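Local coordinates for protein SAM dependent methyltransferase (Agrobacterium tumefaciens, PDB 2IGT) that probably transfers methyl groups from S-adenosylmethionine, which it binds in a pocket of its methyltransferase domain, at residues H130-W141 with Y163-A171; G295-R306 with V318-P329. One frame throughout, in Å; residues are numbered along the deposited sequence.

Contact 1 (H130-W141 with Y163-A171). With SAM (S-adenosylmethionine), chain D; FMT (formic acid), chain I.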
# COMPACT_ATOMS: atom_id res chain seq x y z
N HIS A 130 8.88 -1.09 -18.03
CA HIS A 130 9.26 0.21 -18.59
C HIS A 130 10.73 0.55 -18.34
O HIS A 130 11.22 0.40 -17.22
CB HIS A 130 8.31 1.33 -18.10
CG HIS A 130 8.35 1.62 -16.62
ND1 HIS A 130 9.51 1.93 -15.94
CD2 HIS A 130 7.35 1.73 -15.72
CE1 HIS A 130 9.22 2.17 -14.67
NE2 HIS A 130 7.92 2.06 -14.51
N VAL A 131 11.43 1.00 -19.39
CA VAL A 131 12.88 1.26 -19.30
C VAL A 131 13.20 2.75 -19.15
O VAL A 131 14.35 3.16 -19.21
CB VAL A 131 13.68 0.66 -20.50
CG1 VAL A 131 13.60 -0.91 -20.51
CG2 VAL A 131 13.18 1.24 -21.84
N GLY A 132 12.17 3.58 -18.95
CA GLY A 132 12.38 4.98 -18.60
C GLY A 132 12.24 5.93 -19.78
O GLY A 132 12.55 7.13 -19.67
N VAL A 133 11.80 5.39 -20.92
CA VAL A 133 11.57 6.18 -22.13
C VAL A 133 10.68 5.39 -23.07
O VAL A 133 10.73 4.15 -23.09
CB VAL A 133 12.92 6.59 -22.81
CG1 VAL A 133 13.77 5.36 -23.23
CG2 VAL A 133 12.71 7.58 -23.98
N PHE A 134 9.84 6.11 -23.81
CA PHE A 134 9.04 5.58 -24.90
C PHE A 134 9.64 6.17 -26.18
O PHE A 134 9.23 7.25 -26.62
CB PHE A 134 7.56 5.99 -24.72
CG PHE A 134 6.87 5.27 -23.59
CD1 PHE A 134 6.24 4.04 -23.80
CD2 PHE A 134 6.87 5.81 -22.32
CE1 PHE A 134 5.59 3.38 -22.76
CE2 PHE A 134 6.24 5.14 -21.26
CZ PHE A 134 5.59 3.92 -21.48
N PRO A 135 10.66 5.49 -26.76
CA PRO A 135 11.45 6.16 -27.80
C PRO A 135 10.67 6.48 -29.07
O PRO A 135 11.06 7.37 -29.83
CB PRO A 135 12.58 5.17 -28.11
CG PRO A 135 12.17 3.89 -27.52
CD PRO A 135 11.13 4.12 -26.48
N GLU A 136 9.58 5.75 -29.30
CA GLU A 136 8.72 6.05 -30.46
C GLU A 136 8.17 7.48 -30.41
O GLU A 136 7.89 8.09 -31.46
CB GLU A 136 7.56 5.04 -30.55
CG GLU A 136 6.54 5.09 -29.42
CD GLU A 136 6.91 4.23 -28.21
OE1 GLU A 136 8.09 3.85 -28.04
OE2 GLU A 136 6.01 3.91 -27.41
N GLN A 137 8.03 8.02 -29.19
CA GLN A 137 7.54 9.39 -28.98
C GLN A 137 8.44 10.46 -29.63
O GLN A 137 8.07 11.64 -29.69
CB GLN A 137 7.34 9.67 -27.48
CG GLN A 137 6.15 8.88 -26.86
CD GLN A 137 4.80 9.38 -27.35
OE1 GLN A 137 4.63 10.59 -27.60
NE2 GLN A 137 3.84 8.48 -27.51
N ILE A 138 9.61 10.04 -30.14
CA ILE A 138 10.50 10.95 -30.87
C ILE A 138 9.80 11.67 -32.03
O ILE A 138 10.14 12.81 -32.34
CB ILE A 138 11.77 10.25 -31.39
CG1 ILE A 138 12.83 11.31 -31.78
CG2 ILE A 138 11.43 9.28 -32.56
CD1 ILE A 138 14.23 10.76 -32.11
N VAL A 139 8.83 11.02 -32.67
CA VAL A 139 8.07 11.70 -33.71
C VAL A 139 7.35 12.96 -33.14
O VAL A 139 7.43 14.03 -33.75
CB VAL A 139 7.08 10.75 -34.43
CG1 VAL A 139 6.42 11.45 -35.61
CG2 VAL A 139 7.83 9.49 -34.91
N HIS A 140 6.70 12.84 -31.99
CA HIS A 140 6.04 14.00 -31.36
C HIS A 140 7.09 14.99 -30.82
O HIS A 140 6.88 16.19 -30.87
CB HIS A 140 5.08 13.61 -30.21
CG HIS A 140 3.95 12.71 -30.63
ND1 HIS A 140 2.99 13.09 -31.56
CD2 HIS A 140 3.61 11.46 -30.22
CE1 HIS A 140 2.14 12.09 -31.73
NE2 HIS A 140 2.49 11.09 -30.92
N TRP A 141 8.22 14.47 -30.31
CA TRP A 141 9.29 15.37 -29.84
C TRP A 141 9.86 16.21 -30.97
O TRP A 141 10.22 17.38 -30.74
CB TRP A 141 10.44 14.61 -29.18
CG TRP A 141 10.02 13.72 -28.07
CD1 TRP A 141 8.90 13.83 -27.29
CD2 TRP A 141 10.73 12.56 -27.61
NE1 TRP A 141 8.87 12.79 -26.38
CE2 TRP A 141 9.97 12.00 -26.55
CE3 TRP A 141 11.93 11.95 -27.99
CZ2 TRP A 141 10.38 10.84 -25.87
CZ3 TRP A 141 12.32 10.77 -27.32
CH2 TRP A 141 11.55 10.25 -26.27
N TYR A 163 6.04 11.87 -16.82
CA TYR A 163 6.87 10.67 -16.67
C TYR A 163 8.35 11.07 -16.52
O TYR A 163 8.66 11.98 -15.73
CB TYR A 163 6.61 9.72 -17.86
CG TYR A 163 7.28 8.37 -17.81
CD1 TYR A 163 7.20 7.57 -16.66
CD2 TYR A 163 7.97 7.86 -18.92
CE1 TYR A 163 7.79 6.30 -16.62
CE2 TYR A 163 8.57 6.60 -18.89
CZ TYR A 163 8.46 5.82 -17.74
OH TYR A 163 9.05 4.56 -17.67
N THR A 164 9.27 10.47 -17.28
CA THR A 164 10.68 10.77 -17.12
C THR A 164 11.09 12.06 -17.84
O THR A 164 12.26 12.43 -17.81
CB THR A 164 11.57 9.60 -17.58
OG1 THR A 164 11.27 9.29 -18.95
CG2 THR A 164 11.36 8.34 -16.66
N GLY A 165 10.13 12.73 -18.48
CA GLY A 165 10.30 14.11 -18.94
C GLY A 165 11.17 14.36 -20.15
O GLY A 165 11.63 15.48 -20.34
N VAL A 166 11.37 13.37 -21.01
CA VAL A 166 12.20 13.62 -22.20
C VAL A 166 11.58 14.72 -23.09
O VAL A 166 12.29 15.58 -23.60
CB VAL A 166 12.51 12.33 -23.00
CG1 VAL A 166 13.27 12.66 -24.31
CG2 VAL A 166 13.35 11.41 -22.15
N ALA A 167 10.24 14.73 -23.21
CA ALA A 167 9.59 15.83 -23.97
C ALA A 167 9.86 17.19 -23.32
O ALA A 167 10.05 18.20 -24.01
CB ALA A 167 8.08 15.59 -24.10
N SER A 168 9.82 17.21 -21.99
CA SER A 168 10.07 18.44 -21.24
C SER A 168 11.46 18.94 -21.55
O SER A 168 11.68 20.15 -21.72
CB SER A 168 9.92 18.19 -19.74
OG SER A 168 8.61 17.73 -19.46
N LEU A 169 12.41 18.01 -21.65
CA LEU A 169 13.81 18.39 -21.87
C LEU A 169 14.05 18.85 -23.31
O LEU A 169 14.78 19.83 -23.53
CB LEU A 169 14.74 17.23 -21.47
CG LEU A 169 14.67 16.85 -19.99
CD1 LEU A 169 15.58 15.67 -19.69
CD2 LEU A 169 14.99 18.05 -19.04
N VAL A 170 13.41 18.17 -24.27
CA VAL A 170 13.45 18.59 -25.68
C VAL A 170 12.94 20.04 -25.81
O VAL A 170 13.60 20.88 -26.43
CB VAL A 170 12.66 17.62 -26.62
CG1 VAL A 170 12.57 18.20 -28.02
CG2 VAL A 170 13.34 16.22 -26.69
N ALA A 171 11.78 20.32 -25.21
CA ALA A 171 11.20 21.68 -25.28
C ALA A 171 12.12 22.72 -24.64
O ALA A 171 12.41 23.77 -25.23
CB ALA A 171 9.80 21.71 -24.65
N SAM D . 1.12 7.12 -20.59
CA SAM D . 1.98 5.90 -20.56
C SAM D . 1.09 4.67 -20.27
O SAM D . -0.12 4.77 -20.00
OXT SAM D . 1.59 3.54 -20.34
CB SAM D . 3.12 6.05 -19.53
CG SAM D . 2.78 5.81 -18.05
SD SAM D . 1.62 7.06 -17.35
CE SAM D . 0.57 7.58 -18.69
C5' SAM D . 2.69 8.52 -17.41
C4' SAM D . 2.79 9.22 -16.06
O4' SAM D . 1.50 9.54 -15.58
C3' SAM D . 3.42 8.39 -14.93
O3' SAM D . 4.72 8.89 -14.66
C2' SAM D . 2.48 8.53 -13.72
O2' SAM D . 3.14 8.86 -12.51
C1' SAM D . 1.61 9.71 -14.18
N9 SAM D . 0.27 9.79 -13.61
C8 SAM D . -0.64 8.78 -13.37
N7 SAM D . -1.77 9.32 -12.87
C5 SAM D . -1.61 10.67 -12.78
C6 SAM D . -2.43 11.70 -12.30
N6 SAM D . -3.65 11.45 -11.85
N1 SAM D . -1.98 13.01 -12.36
C2 SAM D . -0.71 13.27 -12.82
N3 SAM D . 0.13 12.26 -13.27
C4 SAM D . -0.32 10.97 -13.23
C FMT I . 9.04 2.85 -21.15
O1 FMT I . 9.55 3.41 -20.18
O2 FMT I . 9.36 1.74 -21.59
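Tyr163, Thr164 and the first turns of helix 166-173 pack against the loop 130-134 and against Trp141 of helix 138-150, a buried, mostly apolar contact beside bound S-adenosylmethionine. At the ligand end, Tyr163 pushes its ring edge toward the face of His130, the planes at 77°. Its OH lies over that imidazole, 3.2 Å from His130 ND1, and donates a hydrogen bond to a formic acid molecule, probably from the crystallisation liquor, whose O1 also accepts from Gly132 N and whose O2 accepts from Val131 N. The formic acid carbon sits over the centre of one face of the Phe134 ring, while Phe134 CE2 comes within 3.6 Å of Tyr163 CE2, the two rings steeply inclined. Chi1 of -174° swings the Tyr163 ring away from its own backbone N and out to this loop, with CD1 3.4 Å from SAM O3'; Phe134 CE2 lies 3.7 Å from SAM CB. Next along the chain, Thr164 OG1 donates a short bond of 2.6 Å to Gly132 O, arriving from above the carbonyl plane, and its methyl CG2 sits over the Tyr163 ring. Further from the ligand, Val166 CG1 stands over the six-membered ring of Trp141, 3.6 Å from its centroid and 13° off the normal, a CH-pi contact; Gln137 O lies over the opposite face. Ala167 CB meets the pyrrole side of the indole at 3.7 Å from Trp141 NE1. A glycine-containing turn following strand 156-160 and leading into a helix beside the cofactor is characteristic of the Rossmann-like class I methyltransferase fold.

Contact 2 (G295-R306 with V318-P329). With ACY (acetic acid), chain H.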
# COMPACT_ATOMS: atom_id res chain seq x y z
N GLY A 295 -11.34 26.50 -35.16
CA GLY A 295 -10.64 26.40 -36.44
C GLY A 295 -9.51 25.38 -36.42
O GLY A 295 -9.46 24.49 -35.56
N GLY A 296 -8.59 25.51 -37.37
CA GLY A 296 -7.42 24.64 -37.44
C GLY A 296 -7.73 23.22 -37.91
O GLY A 296 -8.69 22.99 -38.65
N VAL A 297 -6.90 22.27 -37.49
CA VAL A 297 -6.96 20.90 -38.01
C VAL A 297 -6.59 19.90 -36.92
O VAL A 297 -5.71 20.17 -36.10
CB VAL A 297 -6.06 20.71 -39.26
CG1 VAL A 297 -4.61 21.03 -38.92
CG2 VAL A 297 -6.18 19.29 -39.87
N VAL A 298 -7.29 18.76 -36.93
CA VAL A 298 -7.02 17.67 -36.02
C VAL A 298 -6.52 16.49 -36.85
O VAL A 298 -7.22 16.00 -37.77
CB VAL A 298 -8.29 17.27 -35.17
CG1 VAL A 298 -7.97 16.08 -34.25
CG2 VAL A 298 -8.74 18.47 -34.35
N ALA A 299 -5.30 16.05 -36.55
CA ALA A 299 -4.74 14.87 -37.20
C ALA A 299 -4.65 13.78 -36.13
O ALA A 299 -4.14 14.04 -35.02
CB ALA A 299 -3.33 15.18 -37.79
N SER A 300 -5.13 12.58 -36.46
CA SER A 300 -5.11 11.48 -35.48
C SER A 300 -4.78 10.14 -36.12
O SER A 300 -4.97 9.97 -37.33
CB SER A 300 -6.48 11.37 -34.80
OG SER A 300 -6.94 12.65 -34.40
N GLY A 301 -4.34 9.19 -35.30
CA GLY A 301 -4.01 7.85 -35.82
C GLY A 301 -3.20 7.07 -34.81
O GLY A 301 -3.39 7.22 -33.59
N GLU A 302 -2.29 6.24 -35.32
CA GLU A 302 -1.44 5.40 -34.48
C GLU A 302 0.01 5.85 -34.66
O GLU A 302 0.39 6.31 -35.74
CB GLU A 302 -1.63 3.91 -34.81
CG GLU A 302 -3.03 3.45 -34.41
CD GLU A 302 -3.31 1.98 -34.61
OE1 GLU A 302 -2.37 1.20 -34.91
OE2 GLU A 302 -4.50 1.62 -34.44
N LEU A 303 0.77 5.74 -33.59
CA LEU A 303 2.23 5.92 -33.59
C LEU A 303 2.87 4.52 -33.55
O LEU A 303 2.59 3.74 -32.65
CB LEU A 303 2.68 6.72 -32.36
CG LEU A 303 4.19 6.87 -32.14
CD1 LEU A 303 4.85 7.65 -33.30
CD2 LEU A 303 4.46 7.60 -30.82
N VAL A 304 3.72 4.23 -34.54
CA VAL A 304 4.25 2.89 -34.70
C VAL A 304 5.78 2.94 -34.78
O VAL A 304 6.37 4.00 -35.12
CB VAL A 304 3.65 2.18 -35.96
CG1 VAL A 304 2.13 2.40 -36.01
CG2 VAL A 304 4.26 2.72 -37.24
N ILE A 305 6.40 1.82 -34.44
CA ILE A 305 7.82 1.61 -34.63
C ILE A 305 7.96 0.52 -35.69
O ILE A 305 7.26 -0.51 -35.64
CB ILE A 305 8.49 1.01 -33.35
CG1 ILE A 305 8.34 1.96 -32.14
CG2 ILE A 305 9.96 0.67 -33.62
CD1 ILE A 305 8.62 1.26 -30.75
N ARG A 306 8.87 0.72 -36.63
CA ARG A 306 9.18 -0.32 -37.57
C ARG A 306 10.47 -1.04 -37.16
O ARG A 306 11.47 -0.40 -36.85
CB ARG A 306 9.29 0.25 -38.99
CG ARG A 306 9.32 -0.86 -40.05
CD ARG A 306 9.27 -0.32 -41.47
NE ARG A 306 8.00 0.34 -41.82
CZ ARG A 306 6.94 -0.29 -42.32
NH1 ARG A 306 6.94 -1.62 -42.49
NH2 ARG A 306 5.85 0.41 -42.62
N VAL A 318 5.63 -3.65 -38.63
CA VAL A 318 5.15 -2.50 -37.87
C VAL A 318 4.69 -2.98 -36.49
O VAL A 318 3.89 -3.92 -36.39
CB VAL A 318 3.96 -1.81 -38.65
CG1 VAL A 318 3.22 -0.79 -37.83
CG2 VAL A 318 4.46 -1.17 -39.96
N LEU A 319 5.20 -2.34 -35.43
CA LEU A 319 4.71 -2.51 -34.08
C LEU A 319 4.02 -1.22 -33.63
O LEU A 319 4.68 -0.21 -33.36
CB LEU A 319 5.84 -2.85 -33.11
CG LEU A 319 5.42 -2.99 -31.63
CD1 LEU A 319 4.35 -4.11 -31.42
CD2 LEU A 319 6.65 -3.26 -30.76
N SER A 320 2.70 -1.25 -33.58
CA SER A 320 1.96 -0.07 -33.19
C SER A 320 1.98 0.05 -31.66
O SER A 320 1.71 -0.93 -30.96
CB SER A 320 0.54 -0.17 -33.72
OG SER A 320 -0.23 0.95 -33.34
N THR A 321 2.33 1.23 -31.16
CA THR A 321 2.54 1.43 -29.73
C THR A 321 1.40 2.19 -29.02
O THR A 321 1.17 1.99 -27.84
CB THR A 321 3.84 2.24 -29.46
OG1 THR A 321 3.68 3.60 -29.89
CG2 THR A 321 5.03 1.64 -30.26
N SER A 322 0.73 3.10 -29.73
CA SER A 322 -0.11 4.07 -29.02
C SER A 322 -0.95 4.82 -30.03
O SER A 322 -0.73 4.70 -31.25
CB SER A 322 0.77 5.09 -28.24
OG SER A 322 1.76 5.60 -29.11
N LEU A 323 -1.93 5.55 -29.50
CA LEU A 323 -2.79 6.43 -30.30
C LEU A 323 -2.35 7.86 -30.10
O LEU A 323 -1.64 8.20 -29.13
CB LEU A 323 -4.25 6.32 -29.83
CG LEU A 323 -4.79 4.92 -29.53
CD1 LEU A 323 -6.23 5.02 -28.96
CD2 LEU A 323 -4.75 4.03 -30.80
N PHE A 324 -2.73 8.70 -31.05
CA PHE A 324 -2.49 10.13 -30.88
C PHE A 324 -3.58 10.90 -31.58
O PHE A 324 -4.21 10.43 -32.54
CB PHE A 324 -1.12 10.55 -31.42
CG PHE A 324 -1.09 10.65 -32.94
CD1 PHE A 324 -0.89 9.51 -33.71
CD2 PHE A 324 -1.28 11.88 -33.58
CE1 PHE A 324 -0.89 9.58 -35.12
CE2 PHE A 324 -1.27 11.97 -34.97
CZ PHE A 324 -1.07 10.82 -35.75
N SER A 325 -3.78 12.11 -31.08
CA SER A 325 -4.60 13.10 -31.75
C SER A 325 -3.97 14.47 -31.47
O SER A 325 -3.68 14.80 -30.32
CB SER A 325 -6.03 13.05 -31.22
OG SER A 325 -6.82 13.96 -31.96
N ARG A 326 -3.79 15.26 -32.53
CA ARG A 326 -3.13 16.55 -32.42
C ARG A 326 -3.96 17.64 -33.11
O ARG A 326 -4.27 17.54 -34.31
CB ARG A 326 -1.74 16.47 -33.06
CG ARG A 326 -0.98 17.80 -33.09
CD ARG A 326 0.41 17.54 -33.65
NE ARG A 326 0.29 17.24 -35.07
CZ ARG A 326 1.07 16.42 -35.76
NH1 ARG A 326 2.07 15.77 -35.16
NH2 ARG A 326 0.83 16.25 -37.05
N TRP A 327 -4.33 18.65 -32.32
CA TRP A 327 -4.94 19.86 -32.85
C TRP A 327 -3.84 20.89 -33.11
O TRP A 327 -2.95 21.08 -32.28
CB TRP A 327 -6.00 20.45 -31.90
CG TRP A 327 -6.52 21.80 -32.44
CD1 TRP A 327 -7.52 22.00 -33.36
CD2 TRP A 327 -5.97 23.09 -32.16
NE1 TRP A 327 -7.66 23.36 -33.62
CE2 TRP A 327 -6.71 24.04 -32.91
CE3 TRP A 327 -4.92 23.55 -31.34
CZ2 TRP A 327 -6.44 25.41 -32.86
CZ3 TRP A 327 -4.66 24.94 -31.28
CH2 TRP A 327 -5.41 25.84 -32.04
N GLU A 328 -3.92 21.56 -34.26
CA GLU A 328 -3.02 22.66 -34.59
C GLU A 328 -3.83 23.72 -35.31
O GLU A 328 -4.80 23.38 -36.03
CB GLU A 328 -1.92 22.20 -35.56
CG GLU A 328 -0.86 21.29 -34.99
CD GLU A 328 0.14 20.89 -36.06
OE1 GLU A 328 -0.14 19.92 -36.80
OE2 GLU A 328 1.20 21.53 -36.17
N PRO A 329 -3.43 25.01 -35.17
CA PRO A 329 -4.17 26.06 -35.86
C PRO A 329 -3.93 26.01 -37.35
O PRO A 329 -4.69 26.63 -38.11
CB PRO A 329 -3.59 27.35 -35.25
CG PRO A 329 -2.21 27.00 -34.91
CD PRO A 329 -2.29 25.56 -34.41
C ACY H . 4.27 14.63 -38.04
O ACY H . 4.67 15.07 -36.95
OXT ACY H . 3.10 14.77 -38.47
CH3 ACY H . 5.25 13.86 -38.89
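Phe324 lies flat against the backbone of the opposing strand: Gly301 N is 3.5 Å from Phe324 CE1 over one ring face, and Ser300 CA makes a CH-pi contact. Glycine at 301 gives the ring direct access to the main chain. The register slips by one at a classic beta bulge that sets Thr321 and Ser322 opposite Leu303. Leu303 O is gripped twice, by Thr321 N and by Thr321 OG1 (3.0 Å), the hydroxyl coming from above the carbonyl plane. Thr321 CG2 turns to Ile305 CD1, the two side chains crossing nearly at right angles. On the face of Ser300, Glu302 and Val304, Ser320 OG donates a 2.7 Å hydrogen bond to Glu302 OE1 from above the carboxylate plane, and Ser300 OG and Ser325 OG share a hydrogen bond, with His284 a further partner of Ser300. Val318 puts CG1 on Val304 CB and CG2 over the guanidinium face of Arg306, which is salt-bridged to Glu38. At the far end Trp327 extends from its strand with CG anti to N (chi1 174°), and its NE1 bonds Gly295 O in the indole plane (2.9 Å, 172°). The backbone ladder is broken once, and there Thr321's second bond to the same carbonyl implies a bulge fixed by side chain as well as main chain.

In the fold
Contact 1 closes before contact 2 opens along the chain, and their centres lie about 15 Å apart. Strand 156-160, just ahead of Tyr163, belongs to the same eight-stranded mixed sheet as strands 297-306 and 318-328, which form an antiparallel hairpin between strands 30-39 and 268-273. The two meet directly where the 3-10 segment 135-137 packs on the bulged region: Glu136 CB is 3.6 Å from Ile305 CG1, and Gln137 NE2 is 3.5 Å from Leu303 CD2. His140 and Phe324 rings also meet. The cofactor-lining loop of contact 1 is thereby packed against the hairpin of contact 2, with the Ser322 side chain about 8 Å from S-adenosylmethionine.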